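Local structure of intimin adherence protein (Escherichia coli O157:H7, 3NCX) at residues Ile31-Gly36 with Ser138-Met143; Gln37-Ala42 with Ser64-Leu69; Gly132-Tyr137 with Asn166-Tyr171. The protein probably mediates intimate adherence of the bacterium to host cells by binding the translocated receptor Tir through its C-type lectin-like end. The protein carries 1 engineered substitution. All coordinates share one frame; numbering follows the deposited sequence.

Contact 1 of 3, residues Ile31-Gly36 with Ser138-Met143; sequences IWLQYG and SHYSSM
Tyr35 and His139 lie face to face, their ring centroids 3.7 Å apart and their planes inclined by 15°. The overlap is concentrated on one flank of the phenol: the imidazole sits beneath CD1 and CE1, with His139 NE2 3.3 Å from Tyr35 CE1, while the hydroxyl end projects past it. Gln34 CG covers the opposite face of the tyrosine, which is thus sandwiched between its own neighbour and the histidine. His139 CG stands anti to its backbone N (chi1 -160°), and this carries the imidazole across onto the tyrosine.

Tyr140 completes the tightly packed part of the contact. Its hydroxyl donates a 2.8 Å hydrogen bond from OH to Gln34 O, and this oxygen lies in the plane of the Tyr140 ring, at its edge. Leu33 CD1 and Tyr35 CB pack beside the hydrogen bond, against Tyr140 CE1, at 4.2 Å and 4.0 Å from that carbon. Gln34 and Tyr35 are the central residues of a type II beta turn, closed by Gly36 N to Leu33 O at 2.8 Å; Gln34 O belongs to the central peptide and is not used in closing the turn. The turn follows strand 32-33, which pairs in parallel with strand 97-103, and it joins the Ig-like part of the chain to the loop after helix 121-131 of the C-type lectin-like part. Val100 of strand 97-103 also packs on Tyr140.

The backbones fit more loosely than the rings. Although its ring is stacked, the histidine residue as a whole is exposed, and where the two backbones stand apart a water links them: it donates to Tyr35 O at 2.8 Å and accepts from His139 N at 2.9 Å.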
loop_
_atom_site.group_PDB
_atom_site.type_symbol
_atom_site.label_atom_id
_atom_site.label_comp_id
_atom_site.label_asym_id
_atom_site.label_seq_id
_atom_site.Cartn_x
_atom_site.Cartn_y
_atom_site.Cartn_z
ATOM N N ILE A 31 -0.968 -1.546 8.417
ATOM C CA ILE A 31 -2.023 -1.028 7.553
ATOM C C ILE A 31 -1.492 -0.821 6.138
ATOM O O ILE A 31 -0.361 -0.374 5.945
ATOM C CB ILE A 31 -2.621 0.283 8.101
ATOM C CG1 ILE A 31 -1.525 1.327 8.317
ATOM C CG2 ILE A 31 -3.364 0.020 9.399
ATOM C CD1 ILE A 31 -2.038 2.652 8.845
ATOM N N TRP A 32 -2.310 -1.159 5.147
ATOM C CA TRP A 32 -1.853 -1.152 3.765
ATOM C C TRP A 32 -2.495 -0.079 2.896
ATOM O O TRP A 32 -3.658 0.281 3.076
ATOM C CB TRP A 32 -2.090 -2.520 3.119
ATOM C CG TRP A 32 -1.234 -3.618 3.666
ATOM C CD1 TRP A 32 -0.327 -3.528 4.685
ATOM C CD2 TRP A 32 -1.202 -4.977 3.218
ATOM N NE1 TRP A 32 0.265 -4.751 4.899
ATOM C CE2 TRP A 32 -0.256 -5.657 4.011
ATOM C CE3 TRP A 32 -1.883 -5.685 2.224
ATOM C CZ2 TRP A 32 0.024 -7.009 3.841
ATOM C CZ3 TRP A 32 -1.605 -7.027 2.056
ATOM C CH2 TRP A 32 -0.659 -7.676 2.860
ATOM N N LEU A 33 -1.708 0.432 1.958
ATOM C CA LEU A 33 -2.230 1.174 0.825
ATOM C C LEU A 33 -2.191 0.235 -0.368
ATOM O O LEU A 33 -1.124 -0.261 -0.729
ATOM C CB LEU A 33 -1.363 2.395 0.532
ATOM C CG LEU A 33 -1.579 2.989 -0.862
ATOM C CD1 LEU A 33 -3.005 3.494 -1.011
ATOM C CD2 LEU A 33 -0.576 4.094 -1.146
ATOM N N GLN A 34 -3.344 -0.027 -0.975
ATOM C CA GLN A 34 -3.370 -0.915 -2.130
ATOM C C GLN A 34 -2.430 -0.386 -3.205
ATOM O O GLN A 34 -2.483 0.791 -3.562
ATOM C CB GLN A 34 -4.782 -1.066 -2.694
ATOM C CG GLN A 34 -4.876 -2.106 -3.802
ATOM C CD GLN A 34 -6.276 -2.240 -4.367
ATOM O OE1 GLN A 34 -6.720 -3.339 -4.701
ATOM N NE2 GLN A 34 -6.977 -1.118 -4.485
ATOM N N TYR A 35 -1.562 -1.264 -3.701
ATOM C CA TYR A 35 -0.603 -0.916 -4.745
ATOM C C TYR A 35 0.583 -0.146 -4.180
ATOM O O TYR A 35 1.375 0.429 -4.928
ATOM C CB TYR A 35 -1.284 -0.136 -5.869
ATOM C CG TYR A 35 -2.448 -0.879 -6.480
ATOM C CD1 TYR A 35 -3.672 -0.253 -6.682
ATOM C CD2 TYR A 35 -2.324 -2.212 -6.854
ATOM C CE1 TYR A 35 -4.739 -0.933 -7.238
ATOM C CE2 TYR A 35 -3.386 -2.899 -7.411
ATOM C CZ TYR A 35 -4.590 -2.256 -7.601
ATOM O OH TYR A 35 -5.649 -2.935 -8.154
ATOM N N GLY A 36 0.697 -0.136 -2.856
ATOM C CA GLY A 36 1.885 0.382 -2.205
ATOM C C GLY A 36 3.046 -0.534 -2.533
ATOM O O GLY A 36 2.842 -1.710 -2.838
ATOM N N SER A 138 3.823 3.512 -8.377
ATOM C CA SER A 138 3.559 3.331 -9.799
ATOM C C SER A 138 2.088 3.493 -10.167
ATOM O O SER A 138 1.751 4.162 -11.145
ATOM C CB SER A 138 4.059 1.959 -10.253
ATOM O OG SER A 138 3.647 1.686 -11.577
ATOM N N HIS A 139 1.217 2.880 -9.375
ATOM C CA HIS A 139 -0.204 2.822 -9.691
ATOM C C HIS A 139 -0.885 4.188 -9.620
ATOM O O HIS A 139 -1.983 4.365 -10.144
ATOM C CB HIS A 139 -0.906 1.835 -8.757
ATOM C CG HIS A 139 -2.228 1.350 -9.266
ATOM N ND1 HIS A 139 -3.401 2.044 -9.070
ATOM C CD2 HIS A 139 -2.560 0.235 -9.958
ATOM C CE1 HIS A 139 -4.401 1.380 -9.625
ATOM N NE2 HIS A 139 -3.916 0.279 -10.169
ATOM N N TYR A 140 -0.226 5.154 -8.981
ATOM C CA TYR A 140 -0.822 6.471 -8.759
ATOM C C TYR A 140 0.029 7.624 -9.300
ATOM O O TYR A 140 -0.312 8.791 -9.112
ATOM C CB TYR A 140 -1.064 6.700 -7.264
ATOM C CG TYR A 140 -1.886 5.631 -6.582
ATOM C CD1 TYR A 140 -1.287 4.693 -5.752
ATOM C CD2 TYR A 140 -3.261 5.565 -6.758
ATOM C CE1 TYR A 140 -2.034 3.716 -5.118
ATOM C CE2 TYR A 140 -4.017 4.590 -6.132
ATOM C CZ TYR A 140 -3.400 3.669 -5.312
ATOM O OH TYR A 140 -4.147 2.698 -4.684
ATOM N N SER A 141 1.131 7.295 -9.967
ATOM C CA SER A 141 2.099 8.304 -10.398
ATOM C C SER A 141 1.502 9.498 -11.145
ATOM O O SER A 141 1.970 10.625 -10.991
ATOM C CB SER A 141 3.203 7.663 -11.243
ATOM O OG SER A 141 4.090 6.915 -10.434
ATOM N N SER A 142 0.476 9.254 -11.953
ATOM C CA SER A 142 -0.082 10.298 -12.809
ATOM C C SER A 142 -0.799 11.396 -12.026
ATOM O O SER A 142 -0.754 12.567 -12.402
ATOM C CB SER A 142 -1.028 9.697 -13.853
ATOM O OG SER A 142 -2.239 9.261 -13.261
ATOM N N MET A 143 -1.458 11.014 -10.937
ATOM C CA MET A 143 -2.275 11.950 -10.169
ATOM C C MET A 143 -1.438 12.894 -9.314
ATOM O O MET A 143 -0.381 12.518 -8.805
ATOM C CB MET A 143 -3.262 11.186 -9.288
ATOM C CG MET A 143 -4.202 10.289 -10.069
ATOM S SD MET A 143 -4.732 8.862 -9.110
ATOM C CE MET A 143 -5.726 7.994 -10.321
HETATM O O HOH W 1 1.997 0.705 -7.647
#

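Contact 2 of 3, residues Gln37-Ala42 with Ser64-Leu69; sequences QFKLKA and SGKVTL
Strands 37-39 and 66-69 run antiparallel, their axes 4.4 Å apart at closest approach; Phe38 and Val67 form the hydrogen-bonded pair (Phe38 N to Val67 O 3.1 Å, Val67 N to Phe38 O 2.7 Å), flanked by the non-hydrogen-bonded pairs Gln37 with Thr68 and Lys39 with Lys66. Leu40 N extends the pairing to Gly65 O.

On the Phe38 face, Val67 CB rests over the ring as a CH-pi contact, 3.8 Å from its centroid, and Val67 CG1 touches Phe38 CZ. The other methyl, Val67 CG2, meets Leu40 CD1 at 3.6 Å, while Leu69 CG approaches the ring edge at Phe38 CE2. Val17 covers Phe38 and Leu40 from strand 17-19.

The Gln37 face is polar. Gln37 NE2 donates to Thr68 OG1 at 2.9 Å from a side chain lying alongside the threonine. Lys39, bent at chi2 and chi3 (-83° and -66°), folds its CD against Lys66 CB and brings NZ to a weak bond with Ser64 OG, whose stronger partner is Asp62.

Apolar packing thus backs one side of the strand pair; on the other, Lys39 NZ and Lys66 NZ stand 5.9 Å apart, two like charges that may repel each other mildly; Asp62, which holds Ser64 OG, could temper this on the Lys39 side.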
loop_
_atom_site.group_PDB
_atom_site.type_symbol
_atom_site.label_atom_id
_atom_site.label_comp_id
_atom_site.label_asym_id
_atom_site.label_seq_id
_atom_site.Cartn_x
_atom_site.Cartn_y
_atom_site.Cartn_z
ATOM N N GLN A 37 4.265 -0.008 -2.474
ATOM C CA GLN A 37 5.428 -0.771 -2.916
ATOM C C GLN A 37 6.602 -0.715 -1.943
ATOM O O GLN A 37 6.778 0.265 -1.217
ATOM C CB GLN A 37 5.864 -0.298 -4.303
ATOM C CG GLN A 37 4.777 -0.441 -5.356
ATOM C CD GLN A 37 5.185 0.123 -6.698
ATOM O OE1 GLN A 37 5.779 1.198 -6.778
ATOM N NE2 GLN A 37 4.871 -0.602 -7.763
ATOM N N PHE A 38 7.406 -1.773 -1.941
ATOM C CA PHE A 38 8.564 -1.855 -1.057
ATOM C C PHE A 38 9.621 -2.827 -1.578
ATOM O O PHE A 38 9.305 -3.796 -2.270
ATOM C CB PHE A 38 8.133 -2.239 0.361
ATOM C CG PHE A 38 7.407 -3.553 0.445
ATOM C CD1 PHE A 38 8.074 -4.705 0.825
ATOM C CD2 PHE A 38 6.054 -3.633 0.154
ATOM C CE1 PHE A 38 7.407 -5.915 0.908
ATOM C CE2 PHE A 38 5.381 -4.840 0.235
ATOM C CZ PHE A 38 6.059 -5.981 0.612
ATOM N N LYS A 39 10.877 -2.559 -1.236
ATOM C CA LYS A 39 11.999 -3.362 -1.712
ATOM C C LYS A 39 12.475 -4.350 -0.654
ATOM O O LYS A 39 12.999 -3.951 0.387
ATOM C CB LYS A 39 13.166 -2.457 -2.112
ATOM C CG LYS A 39 12.796 -1.330 -3.061
ATOM C CD LYS A 39 12.758 -1.799 -4.505
ATOM C CE LYS A 39 14.141 -2.204 -4.987
ATOM N NZ LYS A 39 14.152 -2.507 -6.446
ATOM N N LEU A 40 12.294 -5.639 -0.924
ATOM C CA LEU A 40 12.849 -6.682 -0.071
ATOM C C LEU A 40 14.352 -6.798 -0.312
ATOM O O LEU A 40 14.799 -6.855 -1.458
ATOM C CB LEU A 40 12.165 -8.023 -0.338
ATOM C CG LEU A 40 10.719 -8.155 0.146
ATOM C CD1 LEU A 40 10.095 -9.440 -0.367
ATOM C CD2 LEU A 40 10.656 -8.093 1.666
ATOM N N LYS A 41 15.126 -6.824 0.769
ATOM C CA LYS A 41 16.580 -6.877 0.668
ATOM C C LYS A 41 17.116 -8.274 0.953
ATOM O O LYS A 41 17.046 -8.753 2.083
ATOM C CB LYS A 41 17.219 -5.876 1.633
ATOM C CG LYS A 41 18.743 -5.859 1.608
ATOM C CD LYS A 41 19.280 -4.784 0.672
ATOM C CE LYS A 41 18.869 -5.028 -0.772
ATOM N NZ LYS A 41 19.252 -3.894 -1.657
ATOM N N ALA A 42 17.655 -8.923 -0.075
ATOM C CA ALA A 42 18.254 -10.243 0.087
ATOM C C ALA A 42 19.753 -10.131 0.349
ATOM O O ALA A 42 20.394 -9.167 -0.065
ATOM C CB ALA A 42 17.990 -11.102 -1.140
ATOM N N SER A 64 13.722 -6.953 -9.214
ATOM C CA SER A 64 14.571 -6.115 -8.374
ATOM C C SER A 64 14.267 -6.306 -6.891
ATOM O O SER A 64 14.994 -5.808 -6.028
ATOM C CB SER A 64 14.413 -4.642 -8.753
ATOM O OG SER A 64 13.081 -4.204 -8.544
ATOM N N GLY A 65 13.193 -7.031 -6.598
ATOM C CA GLY A 65 12.781 -7.252 -5.226
ATOM C C GLY A 65 11.675 -6.306 -4.800
ATOM O O GLY A 65 11.176 -6.388 -3.678
ATOM N N LYS A 66 11.293 -5.400 -5.698
ATOM C CA LYS A 66 10.187 -4.491 -5.430
ATOM C C LYS A 66 8.878 -5.265 -5.407
ATOM O O LYS A 66 8.527 -5.938 -6.375
ATOM C CB LYS A 66 10.116 -3.384 -6.482
ATOM C CG LYS A 66 9.044 -2.337 -6.196
ATOM C CD LYS A 66 8.699 -1.528 -7.437
ATOM C CE LYS A 66 9.895 -0.738 -7.943
ATOM N NZ LYS A 66 9.561 0.041 -9.168
ATOM N N VAL A 67 8.163 -5.168 -4.292
ATOM C CA VAL A 67 6.903 -5.877 -4.122
ATOM C C VAL A 67 5.722 -4.915 -4.182
ATOM O O VAL A 67 5.733 -3.864 -3.540
ATOM C CB VAL A 67 6.863 -6.636 -2.781
ATOM C CG1 VAL A 67 5.508 -7.301 -2.586
ATOM C CG2 VAL A 67 7.980 -7.662 -2.721
ATOM N N THR A 68 4.708 -5.283 -4.955
ATOM C CA THR A 68 3.492 -4.488 -5.055
ATOM C C THR A 68 2.312 -5.214 -4.416
ATOM O O THR A 68 1.993 -6.344 -4.783
ATOM C CB THR A 68 3.160 -4.148 -6.521
ATOM O OG1 THR A 68 4.206 -3.341 -7.076
ATOM C CG2 THR A 68 1.845 -3.390 -6.607
ATOM N N LEU A 69 1.674 -4.562 -3.450
ATOM C CA LEU A 69 0.502 -5.128 -2.791
ATOM C C LEU A 69 -0.716 -5.023 -3.701
ATOM O O LEU A 69 -0.967 -3.978 -4.299
ATOM C CB LEU A 69 0.240 -4.419 -1.462
ATOM C CG LEU A 69 1.311 -4.631 -0.390
ATOM C CD1 LEU A 69 1.099 -3.700 0.794
ATOM C CD2 LEU A 69 1.329 -6.085 0.059
#

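Contact 3 of 3, residues Gly132-Tyr137 with Asn166-Tyr171; sequences GAANKY and NLITQY. Engineered in segment 166-171: Tyr171 (natural residue Asn).
An Asx turn between strands 161-166 and 172-177 of the C-type lectin-like domain presents Leu167 O to Ala134 N, in the loop that leaves helix 121-131. This 3.2 Å bond is the one direct hydrogen bond between the two segments, and the donor stands above the carbonyl plane by 36°. A water donates a second bond to Leu167 O, at 2.9 Å, and reaches Gly132 O as well, so the Leu167 carbonyl is gripped by a backbone N-H and a bridging water. Gly132, with positive phi, is where the chain breaks out of helix 121-131 before the short 3-10 segment 134-136.

Ile168 carries most of the side-chain packing. Its CG1 is anti to the carbonyl carbon (chi1 -68°), and from there the chain extends to lay CD1 against Asn135, 3.5 Å from Asn135 CB and equally close to Asn135 CG; the two side chains cross at about a right angle. Ile168 CG2 lies by the asparagine amide, 3.7 Å from Asn135 OD1. Ala134 CB adds contacts with Ile168 CG1 and Leu167 CB, and Ile146 packs on both Ala134 and Ile168.

Asn166 OD1 forms the Asx turn by accepting from Ile168 N at 2.8 Å, with a weak second bond from Thr169 N; it also takes the N-H of Ile146, which ties the turn to the chain leading into strand 147-149. An ST turn follows, in which the N-H of the engineered residue Tyr171 points to Thr169 OG1 at 3.3 Å.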
loop_
_atom_site.group_PDB
_atom_site.type_symbol
_atom_site.label_atom_id
_atom_site.label_comp_id
_atom_site.label_asym_id
_atom_site.label_seq_id
_atom_site.Cartn_x
_atom_site.Cartn_y
_atom_site.Cartn_z
ATOM N N GLY A 132 3.456 7.248 2.792
ATOM C CA GLY A 132 3.785 8.506 2.148
ATOM C C GLY A 132 2.852 8.808 0.989
ATOM O O GLY A 132 1.887 8.082 0.753
ATOM N N ALA A 133 3.143 9.882 0.262
ATOM C CA ALA A 133 2.298 10.316 -0.846
ATOM C C ALA A 133 1.938 9.170 -1.790
ATOM O O ALA A 133 2.812 8.445 -2.271
ATOM C CB ALA A 133 2.970 11.447 -1.612
ATOM N N ALA A 134 0.646 9.018 -2.054
ATOM C CA ALA A 134 0.152 7.922 -2.880
ATOM C C ALA A 134 0.786 7.904 -4.268
ATOM O O ALA A 134 1.041 6.835 -4.826
ATOM C CB ALA A 134 -1.363 7.988 -2.992
ATOM N N ASN A 135 1.037 9.087 -4.821
ATOM C CA ASN A 135 1.548 9.201 -6.184
ATOM C C ASN A 135 3.021 8.820 -6.335
ATOM O O ASN A 135 3.537 8.737 -7.448
ATOM C CB ASN A 135 1.288 10.601 -6.751
ATOM C CG ASN A 135 1.985 11.695 -5.964
ATOM O OD1 ASN A 135 2.015 12.850 -6.385
ATOM N ND2 ASN A 135 2.553 11.335 -4.819
ATOM N N LYS A 136 3.694 8.585 -5.213
ATOM C CA LYS A 136 5.072 8.114 -5.257
ATOM C C LYS A 136 5.116 6.640 -5.649
ATOM O O LYS A 136 6.190 6.048 -5.766
ATOM C CB LYS A 136 5.769 8.332 -3.912
ATOM C CG LYS A 136 6.165 9.775 -3.647
ATOM C CD LYS A 136 7.004 9.887 -2.388
ATOM C CE LYS A 136 7.587 11.281 -2.233
ATOM N NZ LYS A 136 8.436 11.659 -3.397
ATOM N N TYR A 137 3.940 6.056 -5.852
ATOM C CA TYR A 137 3.833 4.657 -6.247
ATOM C C TYR A 137 3.330 4.530 -7.682
ATOM O O TYR A 137 2.522 5.339 -8.146
ATOM C CB TYR A 137 2.939 3.888 -5.272
ATOM C CG TYR A 137 3.492 3.866 -3.865
ATOM C CD1 TYR A 137 3.068 4.784 -2.914
ATOM C CD2 TYR A 137 4.457 2.940 -3.494
ATOM C CE1 TYR A 137 3.581 4.773 -1.629
ATOM C CE2 TYR A 137 4.977 2.921 -2.213
ATOM C CZ TYR A 137 4.537 3.839 -1.284
ATOM O OH TYR A 137 5.055 3.819 -0.009
ATOM N N ASN A 166 -6.734 14.332 1.752
ATOM C CA ASN A 166 -5.997 14.046 0.527
ATOM C C ASN A 166 -4.809 13.115 0.772
ATOM O O ASN A 166 -3.921 13.424 1.566
ATOM C CB ASN A 166 -5.534 15.350 -0.121
ATOM C CG ASN A 166 -5.073 15.163 -1.552
ATOM O OD1 ASN A 166 -4.380 14.198 -1.877
ATOM N ND2 ASN A 166 -5.460 16.089 -2.419
ATOM N N LEU A 167 -4.798 11.980 0.079
ATOM C CA LEU A 167 -3.783 10.950 0.292
ATOM C C LEU A 167 -2.412 11.319 -0.272
ATOM O O LEU A 167 -1.448 10.567 -0.117
ATOM C CB LEU A 167 -4.252 9.616 -0.291
ATOM C CG LEU A 167 -5.461 8.989 0.404
ATOM C CD1 LEU A 167 -5.958 7.773 -0.360
ATOM C CD2 LEU A 167 -5.113 8.621 1.839
ATOM N N ILE A 168 -2.327 12.472 -0.926
ATOM C CA ILE A 168 -1.053 12.961 -1.441
ATOM C C ILE A 168 -0.611 14.224 -0.716
ATOM O O ILE A 168 0.561 14.372 -0.369
ATOM C CB ILE A 168 -1.125 13.269 -2.946
ATOM C CG1 ILE A 168 -1.301 11.982 -3.752
ATOM C CG2 ILE A 168 0.130 13.999 -3.397
ATOM C CD1 ILE A 168 -1.410 12.219 -5.243
ATOM N N THR A 169 -1.555 15.129 -0.485
ATOM C CA THR A 169 -1.238 16.447 0.053
ATOM C C THR A 169 -1.481 16.573 1.558
ATOM O O THR A 169 -1.122 17.582 2.163
ATOM C CB THR A 169 -2.036 17.548 -0.672
ATOM O OG1 THR A 169 -3.427 17.408 -0.366
ATOM C CG2 THR A 169 -1.838 17.447 -2.177
ATOM N N GLN A 170 -2.088 15.549 2.154
ATOM C CA GLN A 170 -2.420 15.562 3.581
ATOM C C GLN A 170 -3.455 16.638 3.900
ATOM O O GLN A 170 -3.771 16.878 5.065
ATOM C CB GLN A 170 -1.173 15.796 4.438
ATOM C CG GLN A 170 -0.009 14.864 4.155
ATOM C CD GLN A 170 1.212 15.202 4.992
ATOM O OE1 GLN A 170 1.182 15.107 6.218
ATOM N NE2 GLN A 170 2.290 15.608 4.332
ATOM N N TYR A 171 -3.977 17.281 2.862
ATOM C CA TYR A 171 -4.895 18.403 3.029
ATOM C C TYR A 171 -6.258 17.970 3.568
ATOM O O TYR A 171 -6.997 17.247 2.900
ATOM C CB TYR A 171 -5.058 19.153 1.703
ATOM C CG TYR A 171 -5.923 20.391 1.786
ATOM C CD1 TYR A 171 -5.554 21.468 2.582
ATOM C CD2 TYR A 171 -7.101 20.489 1.055
ATOM C CE1 TYR A 171 -6.340 22.604 2.657
ATOM C CE2 TYR A 171 -7.891 21.621 1.123
ATOM C CZ TYR A 171 -7.506 22.675 1.926
ATOM O OH TYR A 171 -8.290 23.803 1.996
HETATM O O HOH W 2 -0.987 8.030 1.099
#

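Overall arrangement
Contact 2 sits within the Ig-like domain, contact 3 within the C-type lectin-like domain, and contact 1 joins the two. Their centres follow this order: contact 1 is 14 Å from contact 2 and 9 Å from contact 3, while contacts 2 and 3 are 20 Å apart. Along the chain contact 2 is nested inside the loop closed by contact 1, and contacts 1 and 3 interleave, since 132-137 runs directly into 138-143. Backbone pairing of Gly36 with Leu69 links the interdomain turn to the Ig-like sheet, and Tyr140 CB packs against Ala134 O on the lectin side. Contact 1 thus ties the two domains end to end, consistent with an elongated adhesin.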